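Local coordinates for malonyl acyl carrier protein transacylase (Streptococcus pneumoniae, PDB 3IM8), which probably transfers the malonyl group from malonyl-CoA to holo acyl carrier protein, supplying malonyl-ACP for fatty acid synthesis, at residues A132-P137 and R188-K193. Residues are numbered along the deposited sequence; the frame is centred on the assembly and turned at random.
Sequences AVLNTP and RLIPLK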
loop_
_atom_site.group_PDB
_atom_site.type_symbol
_atom_site.label_atom_id
_atom_site.label_comp_id
_atom_site.label_asym_id
_atom_site.label_seq_id
_atom_site.Cartn_x
_atom_site.Cartn_y
_atom_site.Cartn_z
ATOM N N ALA A 132 11.367 -5.208 11.219
ATOM C CA ALA A 132 11.688 -3.810 10.943
ATOM C C ALA A 132 13.061 -3.493 11.526
ATOM O O ALA A 132 13.293 -3.633 12.724
ATOM C CB ALA A 132 10.640 -2.869 11.540
ATOM N N VAL A 133 13.962 -3.061 10.647
ATOM C CA VAL A 133 15.305 -2.649 11.032
ATOM C C VAL A 133 15.371 -1.128 11.119
ATOM O O VAL A 133 15.408 -0.435 10.102
ATOM C CB VAL A 133 16.360 -3.146 10.030
ATOM C CG1 VAL A 133 17.754 -2.745 10.485
ATOM C CG2 VAL A 133 16.260 -4.654 9.859
ATOM N N LEU A 134 15.379 -0.622 12.346
ATOM C CA LEU A 134 15.358 0.809 12.611
ATOM C C LEU A 134 16.759 1.393 12.746
ATOM O O LEU A 134 17.673 0.753 13.268
ATOM C CB LEU A 134 14.544 1.106 13.873
ATOM C CG LEU A 134 13.022 1.097 13.715
ATOM C CD1 LEU A 134 12.581 -0.047 12.814
ATOM C CD2 LEU A 134 12.342 1.009 15.073
ATOM N N ASN A 135 16.943 2.606 12.241
ATOM C CA ASN A 135 18.215 3.320 12.374
ATOM C C ASN A 135 19.499 2.535 12.060
ATOM O O ASN A 135 20.418 2.494 12.876
ATOM C CB ASN A 135 18.324 3.946 13.768
ATOM C CG ASN A 135 17.216 4.942 14.047
ATOM O OD1 ASN A 135 16.466 4.799 15.013
ATOM N ND2 ASN A 135 17.108 5.960 13.201
ATOM N N THR A 136 19.591 2.024 10.832
ATOM C CA THR A 136 20.833 1.470 10.286
ATOM C C THR A 136 20.946 1.821 8.796
ATOM O O THR A 136 19.935 1.844 8.094
ATOM C CB THR A 136 20.897 -0.057 10.457
ATOM O OG1 THR A 136 20.676 -0.692 9.191
ATOM C CG2 THR A 136 19.842 -0.527 11.447
ATOM N N PRO A 137 22.157 2.099 8.305
ATOM C CA PRO A 137 22.305 2.500 6.902
ATOM C C PRO A 137 21.753 1.436 5.949
ATOM O O PRO A 137 21.900 0.237 6.209
ATOM C CB PRO A 137 23.825 2.602 6.734
ATOM C CG PRO A 137 24.306 2.896 8.072
ATOM C CD PRO A 137 23.471 2.061 8.974
ATOM N N ARG A 188 18.040 -1.777 17.067
ATOM C CA ARG A 188 16.599 -1.843 17.113
ATOM C C ARG A 188 16.050 -2.633 15.921
ATOM O O ARG A 188 16.008 -2.132 14.797
ATOM C CB ARG A 188 16.016 -0.428 17.161
ATOM C CG ARG A 188 16.341 0.344 18.439
ATOM C CD ARG A 188 15.261 1.385 18.658
ATOM N NE ARG A 188 15.562 2.657 18.013
ATOM C CZ ARG A 188 14.691 3.635 17.745
ATOM N NH1 ARG A 188 13.388 3.515 17.993
ATOM N NH2 ARG A 188 15.145 4.743 17.163
ATOM N N LEU A 189 15.637 -3.864 16.215
ATOM C CA LEU A 189 15.139 -4.823 15.255
ATOM C C LEU A 189 13.794 -5.273 15.793
ATOM O O LEU A 189 13.712 -5.896 16.874
ATOM C CB LEU A 189 16.108 -6.016 15.171
ATOM C CG LEU A 189 17.545 -5.513 14.962
ATOM C CD1 LEU A 189 18.577 -6.552 15.298
ATOM C CD2 LEU A 189 17.709 -5.111 13.542
ATOM N N ILE A 190 12.724 -4.938 15.089
ATOM C CA ILE A 190 11.407 -5.260 15.615
ATOM C C ILE A 190 10.723 -6.344 14.805
ATOM O O ILE A 190 10.289 -6.060 13.691
ATOM C CB ILE A 190 10.498 -4.025 15.636
ATOM C CG1 ILE A 190 11.246 -2.827 16.262
ATOM C CG2 ILE A 190 9.105 -4.410 16.321
ATOM C CD1 ILE A 190 10.464 -1.454 16.189
ATOM N N PRO A 191 10.627 -7.586 15.345
ATOM C CA PRO A 191 9.803 -8.581 14.645
ATOM C C PRO A 191 8.357 -8.112 14.436
ATOM O O PRO A 191 7.780 -7.454 15.297
ATOM C CB PRO A 191 9.845 -9.805 15.569
ATOM C CG PRO A 191 11.142 -9.677 16.329
ATOM C CD PRO A 191 11.227 -8.155 16.569
ATOM N N LEU A 192 7.783 -8.453 13.286
ATOM C CA LEU A 192 6.435 -8.043 12.934
ATOM C C LEU A 192 5.520 -9.253 12.658
ATOM O O LEU A 192 5.949 -10.194 11.987
ATOM C CB LEU A 192 6.482 -7.129 11.700
ATOM C CG LEU A 192 7.391 -5.907 11.629
ATOM C CD1 LEU A 192 7.122 -5.191 10.313
ATOM C CD2 LEU A 192 7.215 -4.946 12.795
ATOM N N LYS A 193 4.277 -9.232 13.158
ATOM C CA LYS A 193 3.287 -10.277 12.839
ATOM C C LYS A 193 2.073 -9.723 12.042
ATOM O O LYS A 193 0.924 -9.704 12.551
ATOM C CB LYS A 193 2.834 -11.043 14.117
ATOM C CG LYS A 193 3.790 -12.150 14.616
ATOM C CD LYS A 193 3.800 -13.395 13.652
ATOM C CE LYS A 193 4.894 -14.414 14.066
ATOM N NZ LYS A 193 5.137 -15.564 13.076
#
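Strand 188-191 pairs antiparallel with strand 129-134 at the edge of the mixed sheet in the smaller, ferredoxin-like subdomain of the acyltransferase fold, whose helices 138-148 and 171-184 cover one face of the sheet. A132 and I190 form a hydrogen-bonded pair. A132 N donates a hydrogen bond to I190 O at 2.8 Å, from above the carbonyl plane. The return bond, I190 N to A132 O, is also 2.8 Å and nearly straight at 170°, with the donor in the carbonyl plane. L134 N bonds to R188 O at 2.9 Å.

V133 and L189 lie side by side on the helix-covered face, V133 CG1 3.9 Å from L189 CD2. V133 reaches I141 and L181, and L189 touches Q182. The other face carries A132, L134, R188 and I190. There L134 crosses R188 at about a right angle. The chain of R188 bends at chi3 (-89°), and the guanidinium comes to lie with one face toward L134 CD2, which is 4.0 Å from R188 NH1. Further along the chain, L192 CD2 meets A132 CB at 4.2 Å.

Backbone bonds thus fix the register, while the two faces differ in chemistry: V133 and L189 join an apolar layer under the helices, and on the other face the charged end of the exposed R188 packs one face against L134 CD2.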